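Local atomic coordinates of pancreatic lipase related protein 2 (Equus caballus, PDB entry 1W52), a protein that probably hydrolyses galactolipids and triacylglycerols, releasing fatty acids from the acyl-glycerol esters of its substrates. Residues D197-H205 with M309-T320; N296-G304 with V424-E432. All blocks are in the same frame, centred on the assembly; numbering follows the deposited sequence.

Contact 1 (D197-H205 with M309-T320). With CA (calcium ion), chain D; CA (calcium ion), chain E.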
ATOM      1  N   ASP A 197      11.652 -12.394   8.285  1.00 29.66           N
ATOM      2  CA  ASP A 197      10.805 -12.587   9.452  1.00 30.28           C
ATOM      3  C   ASP A 197       9.600 -13.442   9.080  1.00 28.77           C
ATOM      4  O   ASP A 197       8.855 -13.905   9.948  1.00 27.29           O
ATOM      5  CB  ASP A 197      10.386 -11.238  10.083  1.00 31.82           C
ATOM      6  CG  ASP A 197      11.590 -10.371  10.520  1.00 35.56           C
ATOM      7  OD1 ASP A 197      12.551 -10.857  11.189  1.00 41.81           O
ATOM      8  OD2 ASP A 197      11.651  -9.164  10.245  1.00 40.53           O
ATOM      9  N   ALA A 198       9.407 -13.642   7.775  1.00 28.17           N
ATOM     10  CA  ALA A 198       8.322 -14.507   7.287  1.00 28.00           C
ATOM     11  C   ALA A 198       8.709 -15.191   5.999  1.00 28.81           C
ATOM     12  O   ALA A 198       9.716 -14.849   5.396  1.00 28.85           O
ATOM     13  CB  ALA A 198       7.054 -13.761   7.125  1.00 26.73           C
ATOM     14  N   GLN A 199       7.934 -16.192   5.607  1.00 29.78           N
ATOM     15  CA  GLN A 199       8.196 -16.873   4.356  1.00 31.65           C
ATOM     16  C   GLN A 199       8.007 -15.884   3.237  1.00 29.83           C
ATOM     17  O   GLN A 199       8.625 -15.968   2.181  1.00 29.09           O
ATOM     18  CB  GLN A 199       7.251 -18.060   4.171  1.00 34.50           C
ATOM     19  CG  GLN A 199       7.341 -19.137   5.276  1.00 42.17           C
ATOM     20  CD  GLN A 199       8.549 -20.034   5.136  1.00 49.94           C
ATOM     21  OE1 GLN A 199       9.594 -19.631   4.644  1.00 52.42           O
ATOM     22  NE2 GLN A 199       8.394 -21.267   5.585  1.00 59.20           N
ATOM     23  N   PHE A 200       7.130 -14.921   3.496  1.00 29.16           N
ATOM     24  CA  PHE A 200       6.816 -13.852   2.562  1.00 27.34           C
ATOM     25  C   PHE A 200       6.530 -12.554   3.302  1.00 26.37           C
ATOM     26  O   PHE A 200       5.608 -12.498   4.156  1.00 26.25           O
ATOM     27  CB  PHE A 200       5.580 -14.227   1.801  1.00 26.60           C
ATOM     28  CG  PHE A 200       5.174 -13.222   0.780  1.00 26.39           C
ATOM     29  CD1 PHE A 200       6.116 -12.621  -0.071  1.00 24.17           C
ATOM     30  CD2 PHE A 200       3.824 -12.863   0.641  1.00 25.79           C
ATOM     31  CE1 PHE A 200       5.709 -11.711  -1.057  1.00 21.88           C
ATOM     32  CE2 PHE A 200       3.438 -11.951  -0.359  1.00 23.62           C
ATOM     33  CZ  PHE A 200       4.389 -11.389  -1.194  1.00 19.90           C
ATOM     34  N   VAL A 201       7.289 -11.516   2.927  1.00 24.49           N
ATOM     35  CA  VAL A 201       7.115 -10.159   3.441  1.00 23.13           C
ATOM     36  C   VAL A 201       6.841  -9.236   2.265  1.00 21.55           C
ATOM     37  O   VAL A 201       7.640  -9.133   1.317  1.00 21.44           O
ATOM     38  CB  VAL A 201       8.389  -9.630   4.203  1.00 23.33           C
ATOM     39  CG1 VAL A 201       8.160  -8.233   4.786  1.00 23.09           C
ATOM     40  CG2 VAL A 201       8.851 -10.584   5.345  1.00 22.82           C
ATOM     41  N   ASP A 202       5.731  -8.534   2.356  1.00 19.51           N
ATOM     42  CA  ASP A 202       5.400  -7.523   1.361  1.00 19.46           C
ATOM     43  C   ASP A 202       5.188  -6.175   2.040  1.00 18.87           C
ATOM     44  O   ASP A 202       4.533  -6.075   3.064  1.00 18.97           O
ATOM     45  CB  ASP A 202       4.130  -7.899   0.602  1.00 19.69           C
ATOM     46  CG  ASP A 202       2.956  -8.209   1.534  1.00 20.68           C
ATOM     47  OD1 ASP A 202       3.205  -8.764   2.654  1.00 22.02           O
ATOM     48  OD2 ASP A 202       1.773  -7.926   1.224  1.00 19.15           O
ATOM     49  N   VAL A 203       5.703  -5.124   1.450  1.00 18.59           N
ATOM     50  CA  VAL A 203       5.624  -3.826   2.070  1.00 18.93           C
ATOM     51  C   VAL A 203       4.961  -2.778   1.169  1.00 18.17           C
ATOM     52  O   VAL A 203       5.252  -2.705  -0.009  1.00 17.84           O
ATOM     53  CB  VAL A 203       7.021  -3.356   2.448  1.00 19.42           C
ATOM     54  CG1 VAL A 203       6.951  -2.194   3.447  1.00 19.96           C
ATOM     55  CG2 VAL A 203       7.795  -4.512   3.029  1.00 19.49           C
ATOM     56  N   ILE A 204       4.073  -1.980   1.756  1.00 17.25           N
ATOM     57  CA  ILE A 204       3.579  -0.762   1.125  1.00 16.95           C
ATOM     58  C   ILE A 204       4.196   0.491   1.769  1.00 17.21           C
ATOM     59  O   ILE A 204       4.096   0.683   2.969  1.00 16.03           O
ATOM     60  CB  ILE A 204       2.057  -0.723   1.179  1.00 16.22           C
ATOM     61  CG1 ILE A 204       1.530  -1.962   0.509  1.00 15.87           C
ATOM     62  CG2 ILE A 204       1.508   0.482   0.408  1.00 15.28           C
ATOM     63  CD1 ILE A 204       0.023  -2.119   0.674  1.00 17.16           C
ATOM     64  N   HIS A 205       4.823   1.324   0.934  1.00 18.24           N
ATOM     65  CA  HIS A 205       5.539   2.537   1.363  1.00 19.21           C
ATOM     66  C   HIS A 205       4.763   3.783   0.905  1.00 17.91           C
ATOM     67  O   HIS A 205       4.756   4.088  -0.286  1.00 16.46           O
ATOM     68  CB  HIS A 205       6.889   2.647   0.671  1.00 20.74           C
ATOM     69  CG  HIS A 205       7.861   1.535   0.962  1.00 25.95           C
ATOM     70  ND1 HIS A 205       8.897   1.676   1.864  1.00 28.80           N
ATOM     71  CD2 HIS A 205       8.020   0.314   0.389  1.00 29.12           C
ATOM     72  CE1 HIS A 205       9.627   0.573   1.857  1.00 31.11           C
ATOM     73  NE2 HIS A 205       9.110  -0.273   0.982  1.00 31.21           N
ATOM     74  N   MET A 309      -1.226  -5.296  -5.590  1.00 25.55           N
ATOM     75  CA  MET A 309      -0.634  -4.712  -4.374  1.00 23.71           C
ATOM     76  C   MET A 309      -1.694  -4.762  -3.344  1.00 22.26           C
ATOM     77  O   MET A 309      -2.843  -4.561  -3.620  1.00 22.76           O
ATOM     78  CB  MET A 309      -0.241  -3.257  -4.574  1.00 23.96           C
ATOM     79  CG  MET A 309       0.334  -2.588  -3.325  1.00 25.43           C
ATOM     80  SD  MET A 309       0.589  -0.769  -3.312  1.00 25.72           S
ATOM     81  CE  MET A 309      -0.895  -0.340  -2.576  1.00 25.53           C
ATOM     82  N   GLY A 310      -1.352  -5.094  -2.139  1.00 20.85           N
ATOM     83  CA  GLY A 310      -2.421  -5.327  -1.219  1.00 20.16           C
ATOM     84  C   GLY A 310      -2.578  -6.752  -0.774  1.00 20.09           C
ATOM     85  O   GLY A 310      -1.656  -7.555  -0.726  1.00 18.89           O
ATOM     86  N   HIS A 311      -3.800  -7.028  -0.375  1.00 21.88           N
ATOM     87  CA  HIS A 311      -4.226  -8.329   0.111  1.00 22.69           C
ATOM     88  C   HIS A 311      -3.841  -9.480  -0.803  1.00 22.46           C
ATOM     89  O   HIS A 311      -3.351 -10.487  -0.304  1.00 21.87           O
ATOM     90  CB  HIS A 311      -5.729  -8.322   0.255  1.00 23.06           C
ATOM     91  CG  HIS A 311      -6.218  -9.270   1.277  1.00 25.33           C
ATOM     92  ND1 HIS A 311      -5.888  -9.149   2.607  1.00 27.22           N
ATOM     93  CD2 HIS A 311      -6.980 -10.380   1.169  1.00 26.18           C
ATOM     94  CE1 HIS A 311      -6.458 -10.131   3.285  1.00 27.15           C
ATOM     95  NE2 HIS A 311      -7.136 -10.883   2.437  1.00 27.07           N
ATOM     96  N   TYR A 312      -4.022  -9.314  -2.125  1.00 22.19           N
ATOM     97  CA  TYR A 312      -3.769 -10.423  -3.075  1.00 22.30           C
ATOM     98  C   TYR A 312      -2.389 -10.457  -3.678  1.00 21.28           C
ATOM     99  O   TYR A 312      -2.172 -11.062  -4.731  1.00 19.76           O
ATOM    100  CB  TYR A 312      -4.870 -10.524  -4.154  1.00 22.68           C
ATOM    101  CG  TYR A 312      -6.243 -10.721  -3.508  1.00 25.93           C
ATOM    102  CD1 TYR A 312      -7.092  -9.660  -3.323  1.00 28.42           C
ATOM    103  CD2 TYR A 312      -6.631 -11.954  -2.990  1.00 29.33           C
ATOM    104  CE1 TYR A 312      -8.307  -9.814  -2.713  1.00 31.00           C
ATOM    105  CE2 TYR A 312      -7.861 -12.123  -2.354  1.00 30.74           C
ATOM    106  CZ  TYR A 312      -8.703 -11.049  -2.218  1.00 32.89           C
ATOM    107  OH  TYR A 312      -9.956 -11.194  -1.589  1.00 36.74           O
ATOM    108  N   ALA A 313      -1.451  -9.822  -2.984  1.00 21.38           N
ATOM    109  CA  ALA A 313      -0.033  -9.880  -3.380  1.00 22.04           C
ATOM    110  C   ALA A 313       0.538 -11.309  -3.304  1.00 22.22           C
ATOM    111  O   ALA A 313       1.378 -11.680  -4.077  1.00 21.15           O
ATOM    112  CB  ALA A 313       0.805  -8.939  -2.507  1.00 21.53           C
ATOM    113  N   ASP A 314       0.063 -12.095  -2.349  1.00 23.28           N
ATOM    114  CA  ASP A 314       0.540 -13.459  -2.182  1.00 24.19           C
ATOM    115  C   ASP A 314       0.216 -14.403  -3.356  1.00 24.55           C
ATOM    116  O   ASP A 314       0.610 -15.569  -3.323  1.00 25.86           O
ATOM    117  CB  ASP A 314      -0.032 -14.070  -0.909  1.00 24.01           C
ATOM    118  CG  ASP A 314      -1.527 -14.201  -0.958  1.00 23.94           C
ATOM    119  OD1 ASP A 314      -2.151 -13.787  -1.978  1.00 21.93           O
ATOM    120  OD2 ASP A 314      -2.151 -14.707   0.005  1.00 24.69           O
ATOM    121  N   GLN A 315      -0.510 -13.920  -4.356  1.00 23.97           N
ATOM    122  CA  GLN A 315      -0.731 -14.662  -5.586  1.00 23.24           C
ATOM    123  C   GLN A 315       0.286 -14.457  -6.676  1.00 24.64           C
ATOM    124  O   GLN A 315       0.055 -14.886  -7.768  1.00 24.71           O
ATOM    125  CB  GLN A 315      -2.041 -14.263  -6.179  1.00 22.26           C
ATOM    126  CG  GLN A 315      -3.122 -14.282  -5.219  1.00 19.56           C
ATOM    127  CD  GLN A 315      -4.394 -13.907  -5.861  1.00 19.12           C
ATOM    128  OE1 GLN A 315      -5.415 -14.223  -5.312  1.00 22.29           O
ATOM    129  NE2 GLN A 315      -4.360 -13.203  -7.024  1.00 20.61           N
ATOM    130  N   TYR A 316       1.399 -13.816  -6.410  1.00 27.16           N
ATOM    131  CA  TYR A 316       2.308 -13.495  -7.476  1.00 29.98           C
ATOM    132  C   TYR A 316       3.257 -14.693  -7.603  1.00 35.81           C
ATOM    133  O   TYR A 316       3.875 -15.110  -6.597  1.00 36.36           O
ATOM    134  CB  TYR A 316       3.015 -12.183  -7.132  1.00 28.66           C
ATOM    135  CG  TYR A 316       4.001 -11.664  -8.150  1.00 24.26           C
ATOM    136  CD1 TYR A 316       3.632 -11.403  -9.453  1.00 19.75           C
ATOM    137  CD2 TYR A 316       5.307 -11.417  -7.796  1.00 20.97           C
ATOM    138  CE1 TYR A 316       4.561 -10.901 -10.360  1.00 20.09           C
ATOM    139  CE2 TYR A 316       6.231 -10.940  -8.705  1.00 20.29           C
ATOM    140  CZ  TYR A 316       5.859 -10.682  -9.982  1.00 20.87           C
ATOM    141  OH  TYR A 316       6.808 -10.199 -10.884  1.00 27.87           O
ATOM    142  N   LYS A 317       3.372 -15.261  -8.810  1.00 42.15           N
ATOM    143  CA  LYS A 317       4.260 -16.418  -9.010  1.00 47.52           C
ATOM    144  C   LYS A 317       5.616 -16.173  -8.388  1.00 47.31           C
ATOM    145  O   LYS A 317       6.065 -16.969  -7.584  1.00 47.47           O
ATOM    146  CB  LYS A 317       4.522 -16.751 -10.480  1.00 50.81           C
ATOM    147  CG  LYS A 317       3.322 -16.819 -11.435  1.00 62.08           C
ATOM    148  CD  LYS A 317       3.805 -16.714 -12.897  1.00 73.01           C
ATOM    149  CE  LYS A 317       2.739 -16.109 -13.792  1.00 77.31           C
ATOM    150  NZ  LYS A 317       3.041 -16.419 -15.205  1.00 79.86           N
ATOM    151  N   GLU A 318       6.262 -15.062  -8.744  1.00 47.75           N
ATOM    152  CA  GLU A 318       7.657 -14.796  -8.325  1.00 48.41           C
ATOM    153  C   GLU A 318       7.745 -13.952  -7.043  1.00 45.06           C
ATOM    154  O   GLU A 318       8.731 -13.286  -6.795  1.00 43.38           O
ATOM    155  CB  GLU A 318       8.471 -14.149  -9.455  1.00 50.60           C
ATOM    156  CG  GLU A 318       8.683 -15.026 -10.686  1.00 58.63           C
ATOM    157  CD  GLU A 318       7.429 -15.174 -11.577  1.00 68.64           C
ATOM    158  OE1 GLU A 318       6.587 -14.236 -11.685  1.00 74.69           O
ATOM    159  OE2 GLU A 318       7.259 -16.255 -12.189  1.00 74.74           O
ATOM    160  N   LYS A 319       6.716 -14.036  -6.205  1.00 42.40           N
ATOM    161  CA  LYS A 319       6.660 -13.256  -4.964  1.00 40.18           C
ATOM    162  C   LYS A 319       7.927 -13.358  -4.119  1.00 38.10           C
ATOM    163  O   LYS A 319       8.330 -12.360  -3.527  1.00 37.93           O
ATOM    164  CB  LYS A 319       5.419 -13.605  -4.121  1.00 39.83           C
ATOM    165  CG  LYS A 319       5.417 -14.989  -3.537  1.00 39.92           C
ATOM    166  CD  LYS A 319       4.585 -15.074  -2.263  1.00 40.38           C
ATOM    167  CE  LYS A 319       3.212 -15.608  -2.526  1.00 40.12           C
ATOM    168  NZ  LYS A 319       3.195 -16.971  -3.061  1.00 40.47           N
ATOM    169  N   THR A 320       8.561 -14.533  -4.058  1.00 35.69           N
ATOM    170  CA  THR A 320       9.846 -14.635  -3.347  1.00 34.33           C
ATOM    171  C   THR A 320      11.030 -15.104  -4.192  1.00 34.02           C
ATOM    172  O   THR A 320      12.013 -15.599  -3.668  1.00 31.97           O
ATOM    173  CB  THR A 320       9.757 -15.481  -2.102  1.00 33.36           C
ATOM    174  OG1 THR A 320       9.353 -16.791  -2.458  1.00 35.02           O
ATOM    175  CG2 THR A 320       8.646 -15.051  -1.187  1.00 33.41           C
TER
HETATM  176 CA    CA D 601      -4.860 -14.088  -0.195  1.00 50.57          CA
HETATM  177 CA    CA E 602      13.736  -8.707  11.509  1.00 28.44          CA
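In the central sheet of the alpha/beta-hydrolase fold, strand 201-204, with F200 just before it, turns F200, D202 and I204 toward the loop 309-320, which packs over this side of the strand. At one end, K319 lays its aliphatic chain across the ring of F200: CD of K319 sits 3.5 Å from the centroid of the F200 ring, over the middle of one face and only 6° off the normal. A lysine suits the place because its long run of methylenes can lie over the ring and make this CH-pi contact. With CG anti to the backbone N (chi1 -178°), the F200 ring also reaches CG2 of T320, 3.7 Å from its CD1, and M226 of the next strand touches the same side chain. At the other end, I204 crosses M309, whose chain, bent at SD, brings CE to 3.8 Å from CD1 of I204. Between these apolar pairs lies D202, a buried carboxylate held by a salt bridge to R173 and a hydrogen bond to T175; R173 also donates to the carbonyl of G310, tying the loop to the sheet. Each segment meets a calcium ion. D197 binds one, which E189 and D194 help to hold, through both carboxylate oxygens; D314 reaches the other with OD2, at 2.8 Å.

Contact 2 (N296-G304 with V424-E432)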
ATOM      1  N   ASN A 296       6.480   7.215 -18.729  1.00 70.91           N
ATOM      2  CA  ASN A 296       5.982   6.158 -19.592  1.00 72.27           C
ATOM      3  C   ASN A 296       6.962   4.967 -19.824  1.00 71.21           C
ATOM      4  O   ASN A 296       7.243   4.600 -20.962  1.00 71.96           O
ATOM      5  CB  ASN A 296       5.533   6.790 -20.920  1.00 73.50           C
ATOM      6  CG  ASN A 296       4.684   8.045 -20.721  1.00 76.03           C
ATOM      7  OD1 ASN A 296       3.791   8.088 -19.865  1.00 78.60           O
ATOM      8  ND2 ASN A 296       4.966   9.071 -21.513  1.00 79.86           N
ATOM      9  N   GLY A 297       7.460   4.372 -18.737  1.00 69.22           N
ATOM     10  CA  GLY A 297       8.335   3.201 -18.790  1.00 66.87           C
ATOM     11  C   GLY A 297       7.642   1.992 -18.181  1.00 64.38           C
ATOM     12  O   GLY A 297       6.490   2.083 -17.749  1.00 63.93           O
ATOM     13  N   CYS A 298       8.328   0.858 -18.186  1.00 61.05           N
ATOM     14  CA  CYS A 298       7.843  -0.342 -17.526  1.00 59.28           C
ATOM     15  C   CYS A 298       6.348  -0.604 -17.707  1.00 56.57           C
ATOM     16  O   CYS A 298       5.622  -0.878 -16.739  1.00 56.40           O
ATOM     17  CB  CYS A 298       8.174  -0.256 -16.054  1.00 59.44           C
ATOM     18  SG  CYS A 298       9.899   0.231 -15.761  1.00 64.10           S
ATOM     19  N   PHE A 299       5.894  -0.542 -18.956  1.00 53.63           N
ATOM     20  CA  PHE A 299       4.484  -0.766 -19.293  1.00 51.00           C
ATOM     21  C   PHE A 299       4.310  -1.709 -20.542  1.00 51.38           C
ATOM     22  O   PHE A 299       5.134  -1.713 -21.454  1.00 50.96           O
ATOM     23  CB  PHE A 299       3.848   0.605 -19.490  1.00 49.48           C
ATOM     24  CG  PHE A 299       2.364   0.595 -19.767  1.00 43.58           C
ATOM     25  CD1 PHE A 299       1.896   0.468 -21.039  1.00 40.02           C
ATOM     26  CD2 PHE A 299       1.440   0.794 -18.757  1.00 39.66           C
ATOM     27  CE1 PHE A 299       0.503   0.473 -21.299  1.00 40.53           C
ATOM     28  CE2 PHE A 299       0.026   0.808 -19.005  1.00 39.49           C
ATOM     29  CZ  PHE A 299      -0.431   0.643 -20.275  1.00 39.33           C
ATOM     30  N   PRO A 300       3.257  -2.524 -20.590  1.00 51.47           N
ATOM     31  CA  PRO A 300       2.260  -2.707 -19.520  1.00 52.51           C
ATOM     32  C   PRO A 300       2.631  -3.847 -18.581  1.00 53.98           C
ATOM     33  O   PRO A 300       3.801  -4.241 -18.516  1.00 54.61           O
ATOM     34  CB  PRO A 300       0.966  -3.022 -20.297  1.00 51.57           C
ATOM     35  CG  PRO A 300       1.433  -3.658 -21.524  1.00 50.93           C
ATOM     36  CD  PRO A 300       2.918  -3.317 -21.770  1.00 50.37           C
ATOM     37  N   CYS A 301       1.654  -4.349 -17.843  1.00 55.28           N
ATOM     38  CA  CYS A 301       1.897  -5.463 -16.981  1.00 56.64           C
ATOM     39  C   CYS A 301       2.763  -6.456 -17.734  1.00 57.65           C
ATOM     40  O   CYS A 301       2.529  -6.645 -18.944  1.00 57.89           O
ATOM     41  CB  CYS A 301       0.566  -6.079 -16.597  1.00 56.94           C
ATOM     42  SG  CYS A 301      -0.313  -5.046 -15.387  1.00 58.26           S
ATOM     43  N   PRO A 302       3.722  -7.099 -17.033  1.00 58.54           N
ATOM     44  CA  PRO A 302       4.733  -7.990 -17.647  1.00 58.87           C
ATOM     45  C   PRO A 302       4.174  -9.376 -18.059  1.00 59.46           C
ATOM     46  O   PRO A 302       2.954  -9.598 -17.918  1.00 60.04           O
ATOM     47  CB  PRO A 302       5.757  -8.162 -16.515  1.00 58.52           C
ATOM     48  CG  PRO A 302       4.910  -8.126 -15.285  1.00 58.44           C
ATOM     49  CD  PRO A 302       3.856  -7.073 -15.562  1.00 58.20           C
ATOM     50  N   ALA A 303       5.036 -10.289 -18.537  1.00 59.53           N
ATOM     51  CA  ALA A 303       4.599 -11.625 -18.993  1.00 59.06           C
ATOM     52  C   ALA A 303       3.393 -12.159 -18.189  1.00 58.26           C
ATOM     53  O   ALA A 303       2.245 -12.067 -18.651  1.00 59.01           O
ATOM     54  CB  ALA A 303       5.768 -12.621 -18.968  1.00 58.90           C
ATOM     55  N   GLY A 304       3.625 -12.653 -16.978  1.00 56.22           N
ATOM     56  CA  GLY A 304       2.583 -13.367 -16.267  1.00 55.45           C
ATOM     57  C   GLY A 304       1.435 -12.544 -15.722  1.00 55.06           C
ATOM     58  O   GLY A 304       0.387 -13.083 -15.377  1.00 54.79           O
ATOM     59  N   VAL A 424      -4.561   3.632 -28.234  1.00 98.38           N
ATOM     60  CA  VAL A 424      -4.892   3.436 -26.810  1.00 93.00           C
ATOM     61  C   VAL A 424      -4.143   2.169 -26.303  1.00 89.89           C
ATOM     62  O   VAL A 424      -3.433   1.520 -27.092  1.00 90.35           O
ATOM     63  CB  VAL A 424      -6.443   3.368 -26.587  1.00 90.94           C
ATOM     64  CG1 VAL A 424      -6.870   2.217 -25.651  1.00 88.14           C
ATOM     65  CG2 VAL A 424      -6.927   4.660 -26.060  1.00 88.19           C
ATOM     66  N   GLN A 425      -4.257   1.845 -25.005  1.00 84.60           N
ATOM     67  CA  GLN A 425      -3.774   0.553 -24.463  1.00 80.23           C
ATOM     68  C   GLN A 425      -4.095   0.308 -22.975  1.00 76.98           C
ATOM     69  O   GLN A 425      -4.131   1.242 -22.191  1.00 76.55           O
ATOM     70  CB  GLN A 425      -2.260   0.434 -24.650  1.00 79.40           C
ATOM     71  CG  GLN A 425      -1.733  -0.931 -24.329  1.00 76.09           C
ATOM     72  CD  GLN A 425      -0.308  -1.095 -24.741  1.00 72.81           C
ATOM     73  OE1 GLN A 425       0.274  -2.145 -24.514  1.00 70.07           O
ATOM     74  NE2 GLN A 425       0.270  -0.061 -25.352  1.00 71.27           N
ATOM     75  N   SER A 426      -4.297  -0.955 -22.600  1.00 72.73           N
ATOM     76  CA  SER A 426      -4.447  -1.325 -21.190  1.00 69.52           C
ATOM     77  C   SER A 426      -3.149  -1.792 -20.553  1.00 68.76           C
ATOM     78  O   SER A 426      -2.220  -2.218 -21.236  1.00 68.73           O
ATOM     79  CB  SER A 426      -5.478  -2.408 -20.984  1.00 68.29           C
ATOM     80  OG  SER A 426      -5.721  -2.533 -19.605  1.00 64.42           O
ATOM     81  N   GLY A 427      -3.098  -1.697 -19.226  1.00 67.57           N
ATOM     82  CA  GLY A 427      -1.893  -1.989 -18.468  1.00 66.55           C
ATOM     83  C   GLY A 427      -1.920  -3.437 -18.082  1.00 65.78           C
ATOM     84  O   GLY A 427      -0.966  -4.166 -18.316  1.00 64.74           O
ATOM     85  N   ALA A 428      -3.051  -3.817 -17.497  1.00 65.77           N
ATOM     86  CA  ALA A 428      -3.375  -5.193 -17.138  1.00 66.42           C
ATOM     87  C   ALA A 428      -2.858  -6.239 -18.146  1.00 68.20           C
ATOM     88  O   ALA A 428      -2.059  -7.130 -17.781  1.00 68.82           O
ATOM     89  CB  ALA A 428      -4.907  -5.341 -16.952  1.00 65.43           C
ATOM     90  N   ASP A 429      -3.293  -6.113 -19.408  1.00 69.95           N
ATOM     91  CA  ASP A 429      -2.985  -7.098 -20.458  1.00 70.38           C
ATOM     92  C   ASP A 429      -2.112  -6.476 -21.569  1.00 71.70           C
ATOM     93  O   ASP A 429      -0.914  -6.749 -21.648  1.00 72.81           O
ATOM     94  CB  ASP A 429      -4.277  -7.728 -20.992  1.00 69.15           C
ATOM     95  CG  ASP A 429      -5.458  -6.815 -20.817  1.00 67.04           C
ATOM     96  OD1 ASP A 429      -5.429  -5.781 -21.476  1.00 65.37           O
ATOM     97  OD2 ASP A 429      -6.423  -6.983 -20.050  1.00 62.46           O
ATOM     98  N   GLY A 430      -2.675  -5.596 -22.381  1.00 72.16           N
ATOM     99  CA  GLY A 430      -1.982  -5.120 -23.571  1.00 72.83           C
ATOM    100  C   GLY A 430      -2.949  -4.800 -24.688  1.00 73.87           C
ATOM    101  O   GLY A 430      -2.519  -4.347 -25.733  1.00 73.51           O
ATOM    102  N   THR A 431      -4.236  -5.075 -24.454  1.00 75.87           N
ATOM    103  CA  THR A 431      -5.353  -4.670 -25.311  1.00 77.84           C
ATOM    104  C   THR A 431      -5.247  -3.236 -25.854  1.00 80.33           C
ATOM    105  O   THR A 431      -5.827  -2.322 -25.252  1.00 80.74           O
ATOM    106  CB  THR A 431      -6.718  -4.746 -24.514  1.00 77.44           C
ATOM    107  OG1 THR A 431      -6.788  -5.913 -23.704  1.00 77.12           O
ATOM    108  CG2 THR A 431      -7.901  -4.920 -25.432  1.00 76.70           C
ATOM    109  N   GLU A 432      -4.562  -3.041 -26.992  1.00 82.89           N
ATOM    110  CA  GLU A 432      -4.667  -1.784 -27.743  1.00 84.94           C
ATOM    111  C   GLU A 432      -6.122  -1.643 -28.195  1.00 89.29           C
ATOM    112  O   GLU A 432      -6.953  -2.520 -27.961  1.00 88.47           O
ATOM    113  CB  GLU A 432      -3.702  -1.744 -28.929  1.00 83.80           C
ATOM    114  CG  GLU A 432      -2.279  -2.183 -28.575  1.00 81.70           C
ATOM    115  CD  GLU A 432      -1.173  -1.520 -29.410  1.00 80.48           C
ATOM    116  OE1 GLU A 432      -0.047  -2.076 -29.552  1.00 78.02           O
ATOM    117  OE2 GLU A 432      -1.414  -0.425 -29.930  1.00 80.36           O
TER
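A chi1 of -177°, which sets CG opposite the backbone N, brings the ring of F299 up to Q425 and G427, while the extended chain of Q425 runs past it in the opposite direction. CD of Q425 comes to the ring edge, 3.9 Å from CE1 of F299, with the ring and amide planes 76° apart. G427 lies close by, its CA 3.4 Å from CE2 of F299; a CB there would probably crowd the ring, consistent with glycine. P300, which follows a cis peptide bond, folds back so that its CB sits over the face of the F299 ring, and its CG approaches OE1 of Q425 at 3.5 Å. Replacing F299 by an alanine would probably open a gap beside G427 and Q425 and leave P300 without the ring it rests on. One backbone bond joins the loops: N of C301 donates to O of G427 at 2.7 Å, with an angle of 147° at the hydrogen. D429 shapes the second loop through an Asx turn, its OD1 accepting from the N and OG1 of T431 and from N of G430. Joined by apolar and amide packing and one backbone bond, the two loops probably depend on close fit rather than charge.

The two contacts lie about 21 Å apart, centre to centre, and their segments alternate along the chain: 197-205, 296-304, 309-320, then 424-432. Contact 1 belongs to the lipase region, on strand 201-204 of the large mixed sheet, and lies nearer the centre of the chain. Contact 2 is farther out, where the lipase region meets the PLAT region. Segments 296-304 and 309-320 both come from the connection between helix 290-294 and strand 325-329, and the contacts touch where NZ of K317 packs 3.3 Å from CA of G304. One connection thus reaches from the core of the lipase region to its neighbouring region.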